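Local atomic coordinates of 3-oxoacyl-(acyl-carrier protein) synthase II (PDB entry 1J3N), a protein that catalyses the condensation of acyl groups with malonyl-acyl-carrier protein, the chain-lengthening step of fatty acid synthesis. Residues F130-P133 against M134-N138; A58-R62 against K63-R67. One frame throughout, in Å; residues are numbered along the deposited sequence.

Interaction 1 of 2, residues F130-P133 against M134-N138; sequences FFIP and MMIAN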
ATOM      1  N   PHE A 130      -0.422  21.884   0.998  1.00 24.01           N
ATOM      2  CA  PHE A 130      -0.177  20.782   1.916  1.00 25.81           C
ATOM      3  C   PHE A 130      -1.250  19.704   1.749  1.00 24.88           C
ATOM      4  O   PHE A 130      -1.266  18.716   2.485  1.00 25.69           O
ATOM      5  CB  PHE A 130      -0.163  21.286   3.363  1.00 26.93           C
ATOM      6  CG  PHE A 130       0.956  22.241   3.657  1.00 30.57           C
ATOM      7  CD1 PHE A 130       2.268  21.785   3.764  1.00 33.20           C
ATOM      8  CD2 PHE A 130       0.704  23.602   3.796  1.00 30.73           C
ATOM      9  CE1 PHE A 130       3.318  22.675   4.004  1.00 33.65           C
ATOM     10  CE2 PHE A 130       1.743  24.499   4.035  1.00 34.53           C
ATOM     11  CZ  PHE A 130       3.056  24.033   4.139  1.00 33.51           C
ATOM     12  N   PHE A 131      -2.149  19.891   0.790  1.00 23.38           N
ATOM     13  CA  PHE A 131      -3.204  18.903   0.574  1.00 25.03           C
ATOM     14  C   PHE A 131      -2.615  17.522   0.287  1.00 23.39           C
ATOM     15  O   PHE A 131      -2.879  16.570   1.016  1.00 23.79           O
ATOM     16  CB  PHE A 131      -4.119  19.323  -0.580  1.00 25.30           C
ATOM     17  CG  PHE A 131      -5.077  18.244  -1.014  1.00 27.17           C
ATOM     18  CD1 PHE A 131      -5.890  17.601  -0.084  1.00 26.16           C
ATOM     19  CD2 PHE A 131      -5.146  17.853  -2.344  1.00 29.16           C
ATOM     20  CE1 PHE A 131      -6.754  16.579  -0.474  1.00 26.46           C
ATOM     21  CE2 PHE A 131      -6.015  16.828  -2.743  1.00 28.78           C
ATOM     22  CZ  PHE A 131      -6.815  16.194  -1.805  1.00 27.74           C
ATOM     23  N   ILE A 132      -1.808  17.418  -0.764  1.00 23.27           N
ATOM     24  CA  ILE A 132      -1.206  16.132  -1.125  1.00 23.46           C
ATOM     25  C   ILE A 132      -0.428  15.488   0.030  1.00 22.03           C
ATOM     26  O   ILE A 132      -0.694  14.344   0.398  1.00 22.52           O
ATOM     27  CB  ILE A 132      -0.272  16.269  -2.365  1.00 25.07           C
ATOM     28  CG1 ILE A 132      -1.085  16.712  -3.585  1.00 26.51           C
ATOM     29  CG2 ILE A 132       0.430  14.938  -2.652  1.00 25.29           C
ATOM     30  CD1 ILE A 132      -2.267  15.810  -3.886  1.00 28.93           C
ATOM     31  N   PRO A 133       0.540  16.216   0.617  1.00 22.68           N
ATOM     32  CA  PRO A 133       1.345  15.694   1.730  1.00 23.43           C
ATOM     33  C   PRO A 133       0.528  15.283   2.958  1.00 23.27           C
ATOM     34  O   PRO A 133       0.940  14.412   3.719  1.00 24.88           O
ATOM     35  CB  PRO A 133       2.286  16.855   2.055  1.00 23.21           C
ATOM     36  CG  PRO A 133       2.421  17.570   0.760  1.00 22.01           C
ATOM     37  CD  PRO A 133       1.015  17.554   0.215  1.00 21.65           C
ATOM     38  N   MET A 134      -0.618  15.921   3.168  1.00 22.10           N
ATOM     39  CA  MET A 134      -1.438  15.592   4.327  1.00 20.42           C
ATOM     40  C   MET A 134      -2.407  14.438   4.086  1.00 20.41           C
ATOM     41  O   MET A 134      -2.739  13.702   5.010  1.00 19.30           O
ATOM     42  CB  MET A 134      -2.242  16.823   4.785  1.00 22.19           C
ATOM     43  CG  MET A 134      -1.419  17.947   5.415  1.00 21.24           C
ATOM     44  SD  MET A 134      -2.477  19.336   5.926  1.00 24.02           S
ATOM     45  CE  MET A 134      -3.451  18.573   7.238  1.00 21.39           C
ATOM     46  N   MET A 135      -2.848  14.259   2.843  1.00 22.19           N
ATOM     47  CA  MET A 135      -3.820  13.207   2.564  1.00 21.84           C
ATOM     48  C   MET A 135      -3.341  11.835   2.075  1.00 21.74           C
ATOM     49  O   MET A 135      -3.993  10.827   2.365  1.00 22.32           O
ATOM     50  CB  MET A 135      -4.891  13.746   1.601  1.00 21.99           C
ATOM     51  CG  MET A 135      -4.499  13.766   0.129  1.00 24.99           C
ATOM     52  SD  MET A 135      -4.774  12.172  -0.682  1.00 23.18           S
ATOM     53  CE  MET A 135      -4.289  12.598  -2.390  1.00 24.71           C
ATOM     54  N   ILE A 136      -2.222  11.770   1.356  1.00 19.70           N
ATOM     55  CA  ILE A 136      -1.768  10.479   0.836  1.00 20.16           C
ATOM     56  C   ILE A 136      -1.336   9.452   1.886  1.00 18.96           C
ATOM     57  O   ILE A 136      -0.708   9.782   2.888  1.00 17.07           O
ATOM     58  CB  ILE A 136      -0.663  10.656  -0.244  1.00 20.83           C
ATOM     59  CG1 ILE A 136       0.553  11.381   0.321  1.00 21.72           C
ATOM     60  CG2 ILE A 136      -1.222  11.464  -1.417  1.00 21.20           C
ATOM     61  CD1 ILE A 136       1.674  11.534  -0.697  1.00 20.73           C
ATOM     62  N   ALA A 137      -1.689   8.196   1.625  1.00 17.85           N
ATOM     63  CA  ALA A 137      -1.433   7.069   2.529  1.00 18.96           C
ATOM     64  C   ALA A 137      -0.028   6.852   3.057  1.00 19.41           C
ATOM     65  O   ALA A 137       0.138   6.465   4.210  1.00 21.50           O
ATOM     66  CB  ALA A 137      -1.932   5.762   1.875  1.00 14.81           C
ATOM     67  N   ASN A 138       0.976   7.086   2.224  1.00 20.64           N
ATOM     68  CA  ASN A 138       2.360   6.867   2.622  1.00 21.70           C
ATOM     69  C   ASN A 138       2.914   7.886   3.611  1.00 23.35           C
ATOM     70  O   ASN A 138       4.072   7.781   4.021  1.00 22.61           O
ATOM     71  CB  ASN A 138       3.245   6.846   1.376  1.00 23.31           C
ATOM     72  CG  ASN A 138       3.190   8.159   0.602  1.00 23.98           C
ATOM     73  OD1 ASN A 138       4.137   8.950   0.620  1.00 22.93           O
ATOM     74  ND2 ASN A 138       2.072   8.399  -0.068  1.00 17.54           N
TER
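Phe130, Phe131 and Ile132 offer their carbonyl oxygens in turn to the amides of Met134, Met135 and Ile136, four residues on, and so define a single alpha-helical turn that unwinds at Ile136. The first of these bonds, from Met134 N to Phe130 O, is 2.9 Å long. The last is the straightest: Ile136 N lies 3.1 Å from Ile132 O, with 169° at the hydrogen. Met135 N also makes a weak bond to Ile132 O.

The side chains then pair off along the turn. Met135 leans over the Phe131 ring, its CG sitting above one face at 4.0 Å from the ring centroid as a CH-pi contact. Its SD is further out, 5.2 Å from the same centroid and oblique to it, a Met-aromatic contact. With chi1 at 81°, Met135 CG is turned between its own N and carbonyl carbon, which brings the chain back over the ring of the preceding turn. From SD the methyl CE carries on beside Ile132, 4.1 Å from its CD1. At the C-terminal end of the turn, Ile132 CG2 meets Ile136 CG2 at 4.0 Å. Met134 heads back along Phe130, its SD 4.0 Å from Phe130 CB.

Trp112 of helix 109-122 meets the Phe131 ring edge-to-face. The second subunit packs against the same turn: its Met195 touches Phe131, its Met203 touches Ile132 and its Thr268 touches Pro133. The arrangement is a short, mostly buried apolar helix at the dimer interface, in keeping with the homodimeric thiolase-fold architecture of beta-ketoacyl synthases.

Interaction 2 of 2, residues A58-R62 against K63-R67; sequences AYLDR and KELRR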
ATOM      1  N   ALA A  58      -0.138  16.544  23.463  1.00 35.50           N
ATOM      2  CA  ALA A  58       0.601  15.932  24.563  1.00 35.54           C
ATOM      3  C   ALA A  58       1.724  15.042  24.032  1.00 35.99           C
ATOM      4  O   ALA A  58       2.608  14.628  24.785  1.00 36.43           O
ATOM      5  CB  ALA A  58      -0.352  15.110  25.448  1.00 34.57           C
ATOM      6  N   TYR A  59       1.687  14.754  22.735  1.00 35.86           N
ATOM      7  CA  TYR A  59       2.699  13.906  22.110  1.00 36.65           C
ATOM      8  C   TYR A  59       3.530  14.637  21.067  1.00 37.36           C
ATOM      9  O   TYR A  59       4.741  14.430  20.975  1.00 36.84           O
ATOM     10  CB  TYR A  59       2.030  12.691  21.459  1.00 34.74           C
ATOM     11  CG  TYR A  59       1.403  11.760  22.461  1.00 34.31           C
ATOM     12  CD1 TYR A  59       2.155  10.756  23.074  1.00 35.58           C
ATOM     13  CD2 TYR A  59       0.067  11.912  22.841  1.00 34.27           C
ATOM     14  CE1 TYR A  59       1.595   9.928  24.045  1.00 34.95           C
ATOM     15  CE2 TYR A  59      -0.499  11.092  23.809  1.00 34.33           C
ATOM     16  CZ  TYR A  59       0.270  10.105  24.407  1.00 35.15           C
ATOM     17  OH  TYR A  59      -0.280   9.309  25.383  1.00 38.37           O
ATOM     18  N   LEU A  60       2.875  15.492  20.286  1.00 38.33           N
ATOM     19  CA  LEU A  60       3.547  16.237  19.229  1.00 40.69           C
ATOM     20  C   LEU A  60       3.553  17.738  19.507  1.00 42.46           C
ATOM     21  O   LEU A  60       2.841  18.219  20.387  1.00 43.02           O
ATOM     22  CB  LEU A  60       2.846  15.969  17.894  1.00 40.32           C
ATOM     23  CG  LEU A  60       2.389  14.523  17.675  1.00 40.06           C
ATOM     24  CD1 LEU A  60       1.702  14.394  16.328  1.00 38.67           C
ATOM     25  CD2 LEU A  60       3.584  13.593  17.763  1.00 40.02           C
ATOM     26  N   ASP A  61       4.365  18.473  18.757  1.00 45.06           N
ATOM     27  CA  ASP A  61       4.436  19.924  18.910  1.00 47.54           C
ATOM     28  C   ASP A  61       3.141  20.467  18.323  1.00 47.82           C
ATOM     29  O   ASP A  61       2.911  20.349  17.124  1.00 47.94           O
ATOM     30  CB  ASP A  61       5.627  20.485  18.127  1.00 50.23           C
ATOM     31  CG  ASP A  61       6.941  19.849  18.532  1.00 51.63           C
ATOM     32  OD1 ASP A  61       7.393  20.087  19.673  1.00 51.85           O
ATOM     33  OD2 ASP A  61       7.519  19.105  17.708  1.00 52.94           O
ATOM     34  N   ARG A  62       2.295  21.053  19.164  1.00 49.04           N
ATOM     35  CA  ARG A  62       1.015  21.585  18.703  1.00 49.90           C
ATOM     36  C   ARG A  62       1.125  22.469  17.463  1.00 48.99           C
ATOM     37  O   ARG A  62       0.174  22.585  16.689  1.00 47.96           O
ATOM     38  CB  ARG A  62       0.326  22.363  19.829  1.00 51.85           C
ATOM     39  CG  ARG A  62      -0.161  21.491  20.976  1.00 53.96           C
ATOM     40  CD  ARG A  62      -1.021  22.283  21.953  1.00 56.29           C
ATOM     41  NE  ARG A  62      -1.633  21.429  22.968  1.00 58.09           N
ATOM     42  CZ  ARG A  62      -0.953  20.759  23.894  1.00 59.59           C
ATOM     43  NH1 ARG A  62       0.370  20.844  23.938  1.00 60.65           N
ATOM     44  NH2 ARG A  62      -1.595  20.003  24.776  1.00 59.12           N
ATOM     45  N   LYS A  63       2.287  23.081  17.270  1.00 48.80           N
ATOM     46  CA  LYS A  63       2.498  23.964  16.127  1.00 49.22           C
ATOM     47  C   LYS A  63       2.578  23.208  14.803  1.00 48.42           C
ATOM     48  O   LYS A  63       2.259  23.757  13.752  1.00 48.31           O
ATOM     49  CB  LYS A  63       3.777  24.790  16.324  1.00 49.75           C
ATOM     50  CG  LYS A  63       3.951  25.362  17.734  1.00 50.45           C
ATOM     51  CD  LYS A  63       2.709  26.106  18.224  1.00 49.90           C
ATOM     52  CE  LYS A  63       2.396  27.330  17.375  1.00 49.22           C
ATOM     53  NZ  LYS A  63       1.183  28.049  17.871  1.00 46.59           N
ATOM     54  N   GLU A  64       3.000  21.949  14.858  1.00 47.52           N
ATOM     55  CA  GLU A  64       3.126  21.137  13.652  1.00 47.13           C
ATOM     56  C   GLU A  64       1.843  20.359  13.358  1.00 45.78           C
ATOM     57  O   GLU A  64       1.579  19.985  12.219  1.00 45.39           O
ATOM     58  CB  GLU A  64       4.295  20.160  13.805  1.00 48.59           C
ATOM     59  CG  GLU A  64       3.994  18.992  14.735  1.00 50.71           C
ATOM     60  CD  GLU A  64       5.225  18.179  15.087  1.00 51.61           C
ATOM     61  OE1 GLU A  64       5.939  17.740  14.160  1.00 53.13           O
ATOM     62  OE2 GLU A  64       5.470  17.974  16.297  1.00 52.46           O
ATOM     63  N   LEU A  65       1.050  20.114  14.391  1.00 44.33           N
ATOM     64  CA  LEU A  65      -0.198  19.377  14.242  1.00 43.79           C
ATOM     65  C   LEU A  65      -1.076  19.907  13.117  1.00 42.85           C
ATOM     66  O   LEU A  65      -1.722  19.131  12.413  1.00 42.51           O
ATOM     67  CB  LEU A  65      -0.995  19.421  15.545  1.00 42.62           C
ATOM     68  CG  LEU A  65      -0.413  18.691  16.756  1.00 42.75           C
ATOM     69  CD1 LEU A  65      -1.169  19.119  17.999  1.00 40.68           C
ATOM     70  CD2 LEU A  65      -0.503  17.183  16.553  1.00 41.50           C
ATOM     71  N   ARG A  66      -1.099  21.226  12.943  1.00 41.97           N
ATOM     72  CA  ARG A  66      -1.939  21.825  11.914  1.00 41.16           C
ATOM     73  C   ARG A  66      -1.637  21.379  10.488  1.00 38.67           C
ATOM     74  O   ARG A  66      -2.435  21.612   9.583  1.00 38.34           O
ATOM     75  CB  ARG A  66      -1.905  23.358  12.010  1.00 45.17           C
ATOM     76  CG  ARG A  66      -2.912  23.918  13.021  1.00 49.64           C
ATOM     77  CD  ARG A  66      -2.308  24.153  14.401  1.00 53.73           C
ATOM     78  NE  ARG A  66      -1.922  25.555  14.564  1.00 58.36           N
ATOM     79  CZ  ARG A  66      -1.365  26.063  15.661  1.00 59.09           C
ATOM     80  NH1 ARG A  66      -1.115  25.285  16.710  1.00 59.82           N
ATOM     81  NH2 ARG A  66      -1.073  27.355  15.721  1.00 60.08           N
ATOM     82  N   ARG A  67      -0.495  20.732  10.282  1.00 35.49           N
ATOM     83  CA  ARG A  67      -0.150  20.253   8.950  1.00 32.83           C
ATOM     84  C   ARG A  67      -0.141  18.732   8.910  1.00 29.86           C
ATOM     85  O   ARG A  67       0.370  18.123   7.971  1.00 27.62           O
ATOM     86  CB  ARG A  67       1.201  20.824   8.522  1.00 35.35           C
ATOM     87  CG  ARG A  67       1.124  22.332   8.313  1.00 38.49           C
ATOM     88  CD  ARG A  67       2.453  22.967   7.981  1.00 40.63           C
ATOM     89  NE  ARG A  67       2.304  24.416   7.849  1.00 43.31           N
ATOM     90  CZ  ARG A  67       3.307  25.261   7.635  1.00 45.57           C
ATOM     91  NH1 ARG A  67       4.549  24.808   7.523  1.00 45.16           N
ATOM     92  NH2 ARG A  67       3.065  26.565   7.538  1.00 46.88           N
TER
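Asp61 and Glu64 meet in the manner of one half of a capping box, where the chain enters helix 62-65, a short, weakly bonded turn on the surface of the thiolase-type fold. Glu64 reaches back to the residue before the helix: its OE2 takes the Asp61 N-H at 2.7 Å, using the lone pair that faces away from OE1. The other half is not made, since the backbone amide of Glu64 bonds to Asp61 O at 2.8 Å. A chi1 of 74° sets Glu64 CG between its N and carbonyl carbon, and from there the extended chain points back at Asp61. Asp61 OD2 lies equally near Glu64 OE2, a spacing at which one of the two acids probably carries a proton.

This polar knot and the leucines beside it form the tight part. Leu60 and Leu65 cross at about a right angle, CD1 of Leu60 being 3.6 Å from CD2 of Leu65. The other branch of Leu65, CD1, presses on Arg62 CA at 3.4 Å. Leu65 also touches Pro56 in the preceding loop and Gln73 on helix 70-86.

The solvent side, made of exposed arginine and lysine chains, is looser. Lys63 points its chain end away from the turn, and Arg62 sends its guanidinium to a salt bridge with Asp55. Arg66, bent at chi2 and chi3, folds back so that its NH1 reaches Arg62 O at 3.0 Å in a weak bond, 125° at the hydrogen.

Interaction 2 comes first along the chain, at helix 62-65, and interaction 1 follows at helix 131-135; helices 70-86 and 109-122 lie between them in the sequence. They are about 16 Å apart, centre to centre, both within the N-terminal beta-ketoacyl synthase range, yet the two stretches touch. Arg67, at the end of 58-67, bridges them: its O is 3.1 Å from Met134 CG, and its guanidinium CZ is 3.7 Å from Phe130 CZ. Interaction 2 is a charged surface turn that the second subunit does not touch, whereas interaction 1 is mostly buried. Residues 66-67 and 130-134, far apart in sequence, thus pack the exposed turn against the helix that meets the second subunit.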